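Local coordinates for acyl-CoA synthetase (AMP-forming)/AMP-acid ligase II-like protein (Dyadobacter fermentans, PDB 4GS5) that probably activates a carboxylic acid with ATP as an acyl-adenylate and joins it to coenzyme A, at residues A25-F30 against M94-G99; A66-K71 against P206-G211; Q133-L138 against A165-D170; H274-G279 against E306-R311. All coordinates share one frame; numbering follows the deposited sequence.

In the fold
Contacts 1 to 3 lie in the larger N-terminal part of this ANL-type ligase, and contact 4 in the small C-terminal domain, 46 to 63 Å away between centres. Contacts 1 and 2 have centres about 21 Å apart and touch directly: helix 90-102, used by contact 1, lies against helix 59-72, used by contact 2. Their segments alternate along the chain. Contact 3 is nested in the loop closed by contact 2, yet stands about 27 Å from both other centres. Contact 4 follows all three in sequence, and its nearest atoms remain at least about 30 Å from theirs, consistent with the two-domain build of the family.

Contact 1 of 4, residues A25-F30 against M94-G99; sequences AQAYDF and MMLVRG
Helices 22-36 and 90-102 pass each other through the segments 25-30 and 94-99 with axes 10.6 Å apart and a signed crossing angle of -46°, the CA atoms of Ala27 and Leu96 being the nearest pair at 7.6 Å. This is helix-to-helix packing in the N-terminal part of an adenylate-forming (ANL) enzyme. No hydrogen bond spans the two segments; the 180 Å² they bury come from four residues, all buried. Leu96 CD1 meets both Ala27 and Phe30. It lies against the small residue Ala27, equally near the backbone CA and the CB at 3.8 Å, so the leucine branch comes down onto the helix surface itself. The same methyl also approaches the ring of Phe30, reaching CD2 at 4.0 Å from an oblique direction. Phe30 carries its ring across the gap because CG is anti to the backbone N (chi1 173°), which sends the aromatic group out toward helix 90-102. The ring also meets that of Phe41, the two planes inclined at about 45°, while Trp6 of strand 5-8 packs on Ala27. Val97 touches Ala66 of helix 59-72 and thus bridges two helices. Its second methyl, CG2, meets the Phe30 ring at the rim, near the ring plane, with CZ of Phe30 3.5 Å from CG2 of Val97.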
loop_
_atom_site.group_PDB
_atom_site.type_symbol
_atom_site.label_atom_id
_atom_site.label_comp_id
_atom_site.label_asym_id
_atom_site.label_seq_id
_atom_site.Cartn_x
_atom_site.Cartn_y
_atom_site.Cartn_z
ATOM N N ALA A 25 11.441 25.610 -9.521
ATOM C CA ALA A 25 12.885 25.711 -9.381
ATOM C C ALA A 25 13.425 24.545 -8.555
ATOM O O ALA A 25 14.587 24.157 -8.708
ATOM C CB ALA A 25 13.274 27.054 -8.757
ATOM N N GLN A 26 12.581 23.988 -7.687
ATOM C CA GLN A 26 12.930 22.765 -6.976
ATOM C C GLN A 26 13.246 21.681 -7.999
ATOM O O GLN A 26 14.236 20.961 -7.880
ATOM C CB GLN A 26 11.771 22.281 -6.107
ATOM C CG GLN A 26 11.329 23.217 -5.007
ATOM C CD GLN A 26 10.257 22.579 -4.147
ATOM O OE1 GLN A 26 9.073 22.614 -4.484
ATOM N NE2 GLN A 26 10.674 21.959 -3.046
ATOM N N ALA A 27 12.387 21.566 -9.002
ATOM C CA ALA A 27 12.552 20.554 -10.037
ATOM C C ALA A 27 13.843 20.809 -10.823
ATOM O O ALA A 27 14.687 19.921 -11.004
ATOM C CB ALA A 27 11.346 20.568 -10.963
ATOM N N TYR A 28 14.000 22.043 -11.273
ATOM C CA TYR A 28 15.166 22.409 -12.059
ATOM C C TYR A 28 16.456 22.103 -11.288
ATOM O O TYR A 28 17.386 21.505 -11.837
ATOM C CB TYR A 28 15.084 23.876 -12.459
ATOM C CG TYR A 28 16.286 24.366 -13.230
ATOM C CD1 TYR A 28 16.364 24.222 -14.618
ATOM C CD2 TYR A 28 17.348 24.964 -12.571
ATOM C CE1 TYR A 28 17.472 24.675 -15.319
ATOM C CE2 TYR A 28 18.455 25.422 -13.262
ATOM C CZ TYR A 28 18.512 25.279 -14.631
ATOM O OH TYR A 28 19.623 25.737 -15.298
ATOM N N ASP A 29 16.493 22.483 -10.013
ATOM C CA ASP A 29 17.658 22.231 -9.161
ATOM C C ASP A 29 17.996 20.751 -9.031
ATOM O O ASP A 29 19.158 20.341 -9.156
ATOM C CB ASP A 29 17.464 22.847 -7.769
ATOM C CG ASP A 29 17.513 24.366 -7.793
ATOM O OD1 ASP A 29 17.871 24.923 -8.852
ATOM O OD2 ASP A 29 17.203 24.997 -6.755
ATOM N N PHE A 30 16.976 19.941 -8.770
ATOM C CA PHE A 30 17.197 18.517 -8.714
ATOM C C PHE A 30 17.745 18.013 -10.041
ATOM O O PHE A 30 18.734 17.281 -10.071
ATOM C CB PHE A 30 15.914 17.751 -8.370
ATOM C CG PHE A 30 16.080 16.271 -8.462
ATOM C CD1 PHE A 30 16.587 15.553 -7.396
ATOM C CD2 PHE A 30 15.759 15.598 -9.628
ATOM C CE1 PHE A 30 16.753 14.182 -7.482
ATOM C CE2 PHE A 30 15.935 14.242 -9.729
ATOM C CZ PHE A 30 16.428 13.528 -8.654
HETATM N N MSE A 94 10.674 11.314 -8.337
HETATM C CA MSE A 94 10.846 10.106 -9.152
HETATM C C MSE A 94 10.340 10.288 -10.592
HETATM O O MSE A 94 10.858 9.674 -11.526
HETATM C CB MSE A 94 10.236 8.860 -8.494
HETATM C CG MSE A 94 11.158 8.201 -7.464
HETATM SE SE MSE A 94 12.799 7.398 -8.216
HETATM C CE MSE A 94 12.170 6.970 -9.996
HETATM N N MSE A 95 9.342 11.141 -10.785
HETATM C CA MSE A 95 8.867 11.392 -12.145
HETATM C C MSE A 95 9.958 12.079 -12.969
HETATM O O MSE A 95 10.084 11.833 -14.186
HETATM C CB MSE A 95 7.590 12.236 -12.129
HETATM C CG MSE A 95 6.366 11.489 -11.625
HETATM SE SE MSE A 95 5.909 10.016 -12.807
HETATM C CE MSE A 95 5.427 11.029 -14.391
ATOM N N LEU A 96 10.754 12.930 -12.309
ATOM C CA LEU A 96 11.854 13.634 -12.983
ATOM C C LEU A 96 12.977 12.681 -13.368
ATOM O O LEU A 96 13.521 12.759 -14.468
ATOM C CB LEU A 96 12.421 14.740 -12.090
ATOM C CG LEU A 96 11.408 15.762 -11.566
ATOM C CD1 LEU A 96 12.129 16.822 -10.750
ATOM C CD2 LEU A 96 10.650 16.388 -12.725
ATOM N N VAL A 97 13.328 11.793 -12.441
ATOM C CA VAL A 97 14.349 10.779 -12.675
ATOM C C VAL A 97 13.978 9.885 -13.845
ATOM O O VAL A 97 14.791 9.672 -14.753
ATOM C CB VAL A 97 14.580 9.905 -11.419
ATOM C CG1 VAL A 97 15.479 8.713 -11.755
ATOM C CG2 VAL A 97 15.189 10.748 -10.297
ATOM N N ARG A 98 12.750 9.359 -13.829
ATOM C CA ARG A 98 12.254 8.557 -14.955
ATOM C C ARG A 98 12.350 9.364 -16.244
ATOM O O ARG A 98 12.859 8.887 -17.255
ATOM C CB ARG A 98 10.805 8.120 -14.720
ATOM C CG ARG A 98 10.639 7.102 -13.603
ATOM C CD ARG A 98 9.189 7.052 -13.114
ATOM N NE ARG A 98 9.044 6.203 -11.935
ATOM C CZ ARG A 98 8.068 6.322 -11.041
ATOM N NH1 ARG A 98 7.140 7.257 -11.184
ATOM N NH2 ARG A 98 8.019 5.507 -10.005
ATOM N N GLY A 99 11.869 10.599 -16.193
ATOM C CA GLY A 99 11.946 11.496 -17.332
ATOM C C GLY A 99 13.340 11.653 -17.913
ATOM O O GLY A 99 13.511 11.664 -19.133
#

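Contact 2 of 4, residues A66-K71 against P206-G211; sequences AAMTGK and PGIQYG. With EDO (1,2-ethanediol), chain X.
The helical segment 66-71 faces a chain that runs from the turn at Pro206 and Gly207 into strand 209-212, with the backbones closest at Met68 and Pro206, whose CA atoms are 6.2 Å apart. The contact lies in the large N-terminal part of the ANL enzyme, both segments within its AMP-binding region. Gly207 has a positive phi of 93°, a backbone shape suited to glycine, and the chain thereby turns before Ile208. The two segments bury 179 Å² without a direct hydrogen bond. Met68, a selenomethionine, takes part in two of the three residue pairs. Its CG lies 3.5 Å from Pro206 O, and the extended chi2 (-172°) carries selenium out to the isoleucine; the bend at chi3 turns only the CE methyl, which ends farther from Ile208 CD1. Met68 SE is 3.8 Å from CD1 of Ile208, and the two side chains cross at about a right angle. At the more open margin, the aliphatic part of Lys71 makes a looser approach, CG standing 4.5 Å from CG of Pro206, while its end leads away. A 1,2-ethanediol molecule, probably from the crystallisation liquor, fits between the segments: its O2 donates a 2.8 Å hydrogen bond to Pro206 O, and its O1 gives only a weak one, 3.3 Å, to Ala67 O. Val224 touches both Met68 and Ile208, and Ile208 also packs on Ile220 of strand 217-221. On the helix, Ala66 and Thr69 meet helix 90-102, so helix 59-72 lies between that helix and the loop leading into strand 209-212.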
loop_
_atom_site.group_PDB
_atom_site.type_symbol
_atom_site.label_atom_id
_atom_site.label_comp_id
_atom_site.label_asym_id
_atom_site.label_seq_id
_atom_site.Cartn_x
_atom_site.Cartn_y
_atom_site.Cartn_z
ATOM N N ALA A 66 13.785 3.880 -11.817
ATOM C CA ALA A 66 13.358 4.406 -13.110
ATOM C C ALA A 66 13.385 3.352 -14.208
ATOM O O ALA A 66 12.424 3.228 -14.960
ATOM C CB ALA A 66 14.249 5.592 -13.523
ATOM N N ALA A 67 14.497 2.631 -14.343
ATOM C CA ALA A 67 14.572 1.571 -15.355
ATOM C C ALA A 67 13.456 0.512 -15.249
ATOM O O ALA A 67 12.951 0.044 -16.273
ATOM C CB ALA A 67 15.959 0.904 -15.376
HETATM N N MSE A 68 13.064 0.151 -14.028
HETATM C CA MSE A 68 12.023 -0.861 -13.823
HETATM C C MSE A 68 10.696 -0.374 -14.353
HETATM O O MSE A 68 9.955 -1.110 -15.005
HETATM C CB MSE A 68 11.840 -1.164 -12.339
HETATM C CG MSE A 68 12.995 -1.895 -11.696
HETATM SE SE MSE A 68 12.474 -2.419 -9.902
HETATM C CE MSE A 68 11.776 -0.719 -9.273
ATOM N N THR A 69 10.402 0.882 -14.047
ATOM C CA THR A 69 9.141 1.497 -14.413
ATOM C C THR A 69 9.028 1.541 -15.923
ATOM O O THR A 69 7.991 1.177 -16.483
ATOM C CB THR A 69 9.036 2.931 -13.827
ATOM O OG1 THR A 69 9.191 2.865 -12.405
ATOM C CG2 THR A 69 7.680 3.562 -14.153
ATOM N N GLY A 70 10.108 1.976 -16.569
ATOM C CA GLY A 70 10.160 2.099 -18.015
ATOM C C GLY A 70 9.915 0.777 -18.723
ATOM O O GLY A 70 9.199 0.722 -19.722
ATOM N N LYS A 71 10.525 -0.283 -18.211
ATOM C CA LYS A 71 10.357 -1.617 -18.781
ATOM C C LYS A 71 8.948 -2.159 -18.526
ATOM O O LYS A 71 8.263 -2.575 -19.457
ATOM C CB LYS A 71 11.387 -2.580 -18.190
ATOM C CG LYS A 71 11.438 -3.947 -18.884
ATOM C CD LYS A 71 12.225 -3.876 -20.193
ATOM C CE LYS A 71 12.572 -5.263 -20.747
ATOM N NZ LYS A 71 11.417 -5.977 -21.386
ATOM N N PRO A 206 10.639 -6.267 -12.640
ATOM C CA PRO A 206 11.844 -7.040 -12.962
ATOM C C PRO A 206 13.033 -6.548 -12.131
ATOM O O PRO A 206 13.148 -5.348 -11.875
ATOM C CB PRO A 206 12.070 -6.731 -14.445
ATOM C CG PRO A 206 11.482 -5.339 -14.627
ATOM C CD PRO A 206 10.309 -5.267 -13.678
ATOM N N GLY A 207 13.892 -7.461 -11.704
ATOM C CA GLY A 207 15.069 -7.093 -10.940
ATOM C C GLY A 207 14.848 -7.151 -9.445
ATOM O O GLY A 207 15.788 -7.013 -8.667
ATOM N N ILE A 208 13.601 -7.358 -9.040
ATOM C CA ILE A 208 13.277 -7.540 -7.637
ATOM C C ILE A 208 13.401 -9.015 -7.255
ATOM O O ILE A 208 12.816 -9.879 -7.904
ATOM C CB ILE A 208 11.836 -7.074 -7.335
ATOM C CG1 ILE A 208 11.662 -5.592 -7.668
ATOM C CG2 ILE A 208 11.480 -7.327 -5.884
ATOM C CD1 ILE A 208 12.600 -4.654 -6.872
ATOM N N GLN A 209 14.169 -9.307 -6.209
ATOM C CA GLN A 209 14.192 -10.654 -5.637
ATOM C C GLN A 209 13.236 -10.639 -4.447
ATOM O O GLN A 209 13.163 -9.638 -3.719
ATOM C CB GLN A 209 15.608 -11.043 -5.190
ATOM C CG GLN A 209 16.622 -11.116 -6.328
ATOM C CD GLN A 209 17.679 -10.019 -6.242
ATOM O OE1 GLN A 209 17.839 -9.218 -7.169
ATOM N NE2 GLN A 209 18.407 -9.979 -5.125
ATOM N N TYR A 210 12.505 -11.733 -4.252
ATOM C CA TYR A 210 11.404 -11.762 -3.278
ATOM C C TYR A 210 11.282 -13.122 -2.604
ATOM O O TYR A 210 11.773 -14.130 -3.116
ATOM C CB TYR A 210 10.075 -11.383 -3.948
ATOM C CG TYR A 210 9.823 -12.141 -5.237
ATOM C CD1 TYR A 210 9.254 -13.411 -5.216
ATOM C CD2 TYR A 210 10.168 -11.597 -6.472
ATOM C CE1 TYR A 210 9.033 -14.121 -6.389
ATOM C CE2 TYR A 210 9.947 -12.302 -7.658
ATOM C CZ TYR A 210 9.374 -13.557 -7.601
ATOM O OH TYR A 210 9.154 -14.263 -8.758
ATOM N N GLY A 211 10.636 -13.139 -1.445
ATOM C CA GLY A 211 10.449 -14.368 -0.685
ATOM C C GLY A 211 9.710 -14.014 0.591
ATOM O O GLY A 211 9.347 -12.856 0.777
HETATM C C1 EDO X . 14.856 -3.772 -15.752
HETATM O O1 EDO X . 14.572 -2.764 -16.724
HETATM C C2 EDO X . 14.839 -3.124 -14.376
HETATM O O2 EDO X . 15.132 -4.094 -13.359
#

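Contact 3 of 4, residues Q133-L138 against A165-D170; sequences QLQSIL and AMQISD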
loop_
_atom_site.group_PDB
_atom_site.type_symbol
_atom_site.label_atom_id
_atom_site.label_comp_id
_atom_site.label_asym_id
_atom_site.label_seq_id
_atom_site.Cartn_x
_atom_site.Cartn_y
_atom_site.Cartn_z
ATOM N N GLN A 133 -6.673 12.089 -6.677
ATOM C CA GLN A 133 -6.531 12.920 -7.872
ATOM C C GLN A 133 -7.321 12.361 -9.047
ATOM O O GLN A 133 -7.911 13.118 -9.825
ATOM C CB GLN A 133 -5.066 13.122 -8.253
ATOM C CG GLN A 133 -4.355 14.142 -7.356
ATOM C CD GLN A 133 -2.870 14.200 -7.639
ATOM O OE1 GLN A 133 -2.208 13.167 -7.728
ATOM N NE2 GLN A 133 -2.339 15.405 -7.792
ATOM N N LEU A 134 -7.340 11.036 -9.187
ATOM C CA LEU A 134 -8.092 10.451 -10.288
ATOM C C LEU A 134 -9.585 10.588 -10.022
ATOM O O LEU A 134 -10.378 10.833 -10.926
ATOM C CB LEU A 134 -7.732 8.977 -10.481
ATOM C CG LEU A 134 -8.486 8.242 -11.586
ATOM C CD1 LEU A 134 -8.268 8.951 -12.918
ATOM C CD2 LEU A 134 -8.011 6.785 -11.648
ATOM N N GLN A 135 -9.984 10.426 -8.773
ATOM C CA GLN A 135 -11.395 10.544 -8.428
ATOM C C GLN A 135 -11.880 11.967 -8.688
ATOM O O GLN A 135 -13.022 12.173 -9.092
ATOM C CB GLN A 135 -11.635 10.153 -6.968
ATOM C CG GLN A 135 -13.088 9.754 -6.653
ATOM C CD GLN A 135 -13.962 10.928 -6.259
ATOM O OE1 GLN A 135 -13.472 12.025 -5.998
ATOM N NE2 GLN A 135 -15.273 10.695 -6.193
ATOM N N SER A 136 -11.004 12.948 -8.442
ATOM C CA SER A 136 -11.350 14.364 -8.625
ATOM C C SER A 136 -11.581 14.664 -10.096
ATOM O O SER A 136 -12.530 15.346 -10.457
ATOM C CB SER A 136 -10.235 15.286 -8.115
ATOM O OG SER A 136 -10.269 15.421 -6.708
ATOM N N ILE A 137 -10.680 14.172 -10.934
ATOM C CA ILE A 137 -10.827 14.310 -12.374
ATOM C C ILE A 137 -12.157 13.718 -12.839
ATOM O O ILE A 137 -12.858 14.316 -13.645
ATOM C CB ILE A 137 -9.688 13.606 -13.117
ATOM C CG1 ILE A 137 -8.383 14.386 -12.947
ATOM C CG2 ILE A 137 -10.049 13.424 -14.591
ATOM C CD1 ILE A 137 -7.160 13.631 -13.440
ATOM N N LEU A 138 -12.495 12.545 -12.318
ATOM C CA LEU A 138 -13.728 11.851 -12.693
ATOM C C LEU A 138 -15.011 12.522 -12.193
ATOM O O LEU A 138 -16.076 12.348 -12.788
ATOM C CB LEU A 138 -13.683 10.403 -12.200
ATOM C CG LEU A 138 -12.645 9.537 -12.908
ATOM C CD1 LEU A 138 -12.362 8.269 -12.107
ATOM C CD2 LEU A 138 -13.134 9.214 -14.322
ATOM N N ALA A 165 -12.692 2.024 -7.428
ATOM C CA ALA A 165 -12.357 0.797 -8.147
ATOM C C ALA A 165 -13.411 0.479 -9.230
ATOM O O ALA A 165 -13.071 0.115 -10.361
ATOM C CB ALA A 165 -12.209 -0.368 -7.178
HETATM N N MSE A 166 -14.683 0.643 -8.895
HETATM C CA MSE A 166 -15.759 0.429 -9.871
HETATM C C MSE A 166 -15.689 1.387 -11.066
HETATM O O MSE A 166 -15.944 0.981 -12.204
HETATM C CB MSE A 166 -17.138 0.521 -9.206
HETATM C CG MSE A 166 -17.458 -0.634 -8.265
HETATM SE SE MSE A 166 -17.813 -2.300 -9.200
HETATM C CE MSE A 166 -16.987 -3.553 -7.957
ATOM N N GLN A 167 -15.362 2.650 -10.807
ATOM C CA GLN A 167 -15.151 3.647 -11.867
ATOM C C GLN A 167 -13.963 3.328 -12.779
ATOM O O GLN A 167 -14.033 3.504 -14.001
ATOM C CB GLN A 167 -14.924 5.037 -11.263
ATOM C CG GLN A 167 -16.201 5.774 -10.874
ATOM C CD GLN A 167 -15.917 7.129 -10.240
ATOM O OE1 GLN A 167 -15.352 7.211 -9.150
ATOM N NE2 GLN A 167 -16.309 8.194 -10.923
ATOM N N ILE A 168 -12.866 2.887 -12.176
ATOM C CA ILE A 168 -11.670 2.538 -12.926
ATOM C C ILE A 168 -11.928 1.338 -13.830
ATOM O O ILE A 168 -11.446 1.307 -14.962
ATOM C CB ILE A 168 -10.485 2.273 -11.998
ATOM C CG1 ILE A 168 -9.996 3.595 -11.397
ATOM C CG2 ILE A 168 -9.354 1.585 -12.761
ATOM C CD1 ILE A 168 -9.071 3.435 -10.214
ATOM N N SER A 169 -12.715 0.374 -13.344
ATOM C CA SER A 169 -13.060 -0.816 -14.119
ATOM C C SER A 169 -13.730 -0.471 -15.433
ATOM O O SER A 169 -13.667 -1.240 -16.387
ATOM C CB SER A 169 -14.009 -1.733 -13.340
ATOM O OG SER A 169 -13.330 -2.364 -12.274
ATOM N N ASP A 170 -14.399 0.672 -15.478
ATOM C CA ASP A 170 -15.106 1.057 -16.688
ATOM C C ASP A 170 -14.352 1.994 -17.633
ATOM O O ASP A 170 -14.899 2.402 -18.664
ATOM C CB ASP A 170 -16.481 1.627 -16.354
ATOM C CG ASP A 170 -17.588 0.729 -16.838
ATOM O OD1 ASP A 170 -18.054 0.919 -17.986
ATOM O OD2 ASP A 170 -17.964 -0.194 -16.082
#
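Leu134 and Ile168 meet where helices 131-139 and 162-169 pack in the N-terminal part of the ANL fold. Over the short segments the axes approach to 11.1 Å and cross at 66°, a separation bridged by side chains, with no backbone contact: the closest CA pair, Leu138 and Gln167, is still 8.4 Å apart. The contact has two parts, one apolar and buried, the other partly exposed. In the first, Leu134 has CG anti to its backbone N (chi1 178°), and the torsion carries its methyls toward the other helix. CD2 of Leu134 reaches CG1 of Ile168 at 3.8 Å and lies as near to its CD1, so a single methyl lies along the CG1-CD1 arm of the isoleucine. Although the CB of Ile168 is not aimed at helix 131-139, the end of its side chain comes nearer. Leu134 is backed by Val147 and by Met129 of strand 126-129, which places this half against the neighbouring strand. In the second part, Gln167 and Leu138 approach from opposite directions. The glutamine is stretched out beyond CG (chi2 178°), and its amide therefore spans the gap and lies beside the leucine. No hydrogen bond joins the helices here; the contact is between an amide and aliphatic carbon. Leu164, one turn earlier on helix 162-169, also touches Leu138. The closest approach of the Gln167 amide is NE2 to CB of Leu138, 3.7 Å, with CD1 of the same leucine 4.1 Å from NE2.

Contact 4 of 4, residues H274-G279 against E306-R311; sequences HHLNIG and EALTER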
loop_
_atom_site.group_PDB
_atom_site.type_symbol
_atom_site.label_atom_id
_atom_site.label_comp_id
_atom_site.label_asym_id
_atom_site.label_seq_id
_atom_site.Cartn_x
_atom_site.Cartn_y
_atom_site.Cartn_z
ATOM N N HIS A 274 -23.114 -8.356 22.745
ATOM C CA HIS A 274 -24.024 -7.212 22.852
ATOM C C HIS A 274 -25.469 -7.693 22.903
ATOM O O HIS A 274 -26.257 -7.250 23.744
ATOM C CB HIS A 274 -23.828 -6.249 21.673
ATOM C CG HIS A 274 -24.959 -5.284 21.481
ATOM N ND1 HIS A 274 -26.049 -5.563 20.682
ATOM C CD2 HIS A 274 -25.168 -4.045 21.983
ATOM C CE1 HIS A 274 -26.881 -4.536 20.701
ATOM N NE2 HIS A 274 -26.371 -3.601 21.482
ATOM N N HIS A 275 -25.801 -8.616 22.004
ATOM C CA HIS A 275 -27.152 -9.155 21.903
ATOM C C HIS A 275 -27.594 -9.880 23.173
ATOM O O HIS A 275 -28.786 -9.929 23.479
ATOM C CB HIS A 275 -27.265 -10.096 20.699
ATOM C CG HIS A 275 -28.615 -10.727 20.550
ATOM N ND1 HIS A 275 -28.849 -12.059 20.816
ATOM C CD2 HIS A 275 -29.805 -10.205 20.167
ATOM C CE1 HIS A 275 -30.123 -12.331 20.603
ATOM N NE2 HIS A 275 -30.726 -11.223 20.208
ATOM N N LEU A 276 -26.632 -10.446 23.900
ATOM C CA LEU A 276 -26.924 -11.142 25.153
ATOM C C LEU A 276 -26.626 -10.286 26.383
ATOM O O LEU A 276 -26.755 -10.753 27.517
ATOM C CB LEU A 276 -26.155 -12.466 25.237
ATOM C CG LEU A 276 -26.827 -13.709 24.646
ATOM C CD1 LEU A 276 -27.226 -13.482 23.195
ATOM C CD2 LEU A 276 -25.914 -14.920 24.769
ATOM N N ASN A 277 -26.226 -9.038 26.157
ATOM C CA ASN A 277 -25.893 -8.128 27.250
ATOM C C ASN A 277 -24.816 -8.686 28.191
ATOM O O ASN A 277 -24.952 -8.643 29.415
ATOM C CB ASN A 277 -27.155 -7.738 28.029
ATOM C CG ASN A 277 -26.870 -6.744 29.143
ATOM O OD1 ASN A 277 -26.967 -7.078 30.326
ATOM N ND2 ASN A 277 -26.505 -5.521 28.767
ATOM N N ILE A 278 -23.746 -9.215 27.606
ATOM C CA ILE A 278 -22.604 -9.679 28.372
ATOM C C ILE A 278 -21.553 -8.582 28.389
ATOM O O ILE A 278 -21.031 -8.197 27.341
ATOM C CB ILE A 278 -22.005 -10.942 27.748
ATOM C CG1 ILE A 278 -23.079 -12.026 27.629
ATOM C CG2 ILE A 278 -20.835 -11.443 28.572
ATOM C CD1 ILE A 278 -22.573 -13.332 27.052
ATOM N N GLY A 279 -21.254 -8.070 29.578
ATOM C CA GLY A 279 -20.329 -6.963 29.722
ATOM C C GLY A 279 -18.889 -7.412 29.882
ATOM O O GLY A 279 -17.974 -6.594 29.819
ATOM N N GLU A 306 -23.111 -20.914 34.280
ATOM C CA GLU A 306 -23.187 -21.981 33.286
ATOM C C GLU A 306 -24.295 -21.726 32.258
ATOM O O GLU A 306 -24.115 -21.970 31.062
ATOM C CB GLU A 306 -23.390 -23.341 33.971
ATOM C CG GLU A 306 -23.288 -24.545 33.036
ATOM C CD GLU A 306 -23.578 -25.879 33.729
ATOM O OE1 GLU A 306 -23.650 -25.917 34.981
ATOM O OE2 GLU A 306 -23.739 -26.897 33.016
ATOM N N ALA A 307 -25.433 -21.228 32.737
ATOM C CA ALA A 307 -26.595 -20.974 31.887
ATOM C C ALA A 307 -26.279 -19.983 30.775
ATOM O O ALA A 307 -26.600 -20.223 29.606
ATOM C CB ALA A 307 -27.760 -20.469 32.727
ATOM N N LEU A 308 -25.652 -18.869 31.148
ATOM C CA LEU A 308 -25.307 -17.822 30.193
ATOM C C LEU A 308 -24.200 -18.295 29.258
ATOM O O LEU A 308 -24.199 -17.967 28.076
ATOM C CB LEU A 308 -24.899 -16.537 30.915
ATOM C CG LEU A 308 -24.785 -15.275 30.058
ATOM C CD1 LEU A 308 -25.998 -15.119 29.163
ATOM C CD2 LEU A 308 -24.617 -14.048 30.934
ATOM N N THR A 309 -23.270 -19.085 29.784
ATOM C CA THR A 309 -22.211 -19.650 28.961
ATOM C C THR A 309 -22.792 -20.548 27.862
ATOM O O THR A 309 -22.327 -20.524 26.720
ATOM C CB THR A 309 -21.196 -20.435 29.809
ATOM O OG1 THR A 309 -20.641 -19.563 30.803
ATOM C CG2 THR A 309 -20.073 -20.966 28.936
ATOM N N GLU A 310 -23.813 -21.322 28.216
ATOM C CA GLU A 310 -24.527 -22.171 27.263
ATOM C C GLU A 310 -25.261 -21.365 26.189
ATOM O O GLU A 310 -25.190 -21.700 25.000
ATOM C CB GLU A 310 -25.508 -23.094 27.988
ATOM C CG GLU A 310 -24.895 -24.408 28.440
ATOM C CD GLU A 310 -25.841 -25.245 29.300
ATOM O OE1 GLU A 310 -27.048 -24.913 29.388
ATOM O OE2 GLU A 310 -25.370 -26.238 29.894
ATOM N N ARG A 311 -25.973 -20.316 26.600
ATOM C CA ARG A 311 -26.599 -19.409 25.641
ATOM C C ARG A 311 -25.538 -18.844 24.702
ATOM O O ARG A 311 -25.725 -18.789 23.487
ATOM C CB ARG A 311 -27.316 -18.250 26.342
ATOM C CG ARG A 311 -28.716 -18.567 26.845
ATOM C CD ARG A 311 -29.545 -17.294 27.010
ATOM N NE ARG A 311 -29.944 -16.739 25.716
ATOM C CZ ARG A 311 -30.740 -15.685 25.558
ATOM N NH1 ARG A 311 -31.230 -15.054 26.619
ATOM N NH2 ARG A 311 -31.048 -15.259 24.337
#
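Leu276 reaches across to Arg311 with CD2, 3.9 Å from CB of Arg311 and equally close to its backbone C, so the methyl rests on the helix surface. Apolar contacts of this kind dominate the 214 Å² buried between the end of helix 262-276 and the first turns of helix 306-319. The same CD2 of Leu276 is 4.4 Å from CD1 of Leu308, a looser touch. Ile278 and Leu308 reach toward each other tip to tip, CG1 of the isoleucine standing 4.2 Å from CD2 of the leucine; chi1 of Leu308 (-168°) sets CG anti to the backbone N and turns its branches toward the isoleucine. Met304 and, on helix 306-319, Leu312 also touch Ile278. Backbone hydrogen bonding shapes the turn between the two hydrophobic residues: helix 262-276 closes in a Schellman motif, with Asn277 at positive phi (56°) and its N bonded to His274 O at 3.0 Å. In the small C-terminal domain of this ANL-type protein, the turn thus offers Leu276 and Ile278 to one helix. Polar groups stay at the margin. The Arg311 guanidinium has CG of Leu276 over one face, while ND1 of His275 remains 5.2 Å from NH2 of Arg311.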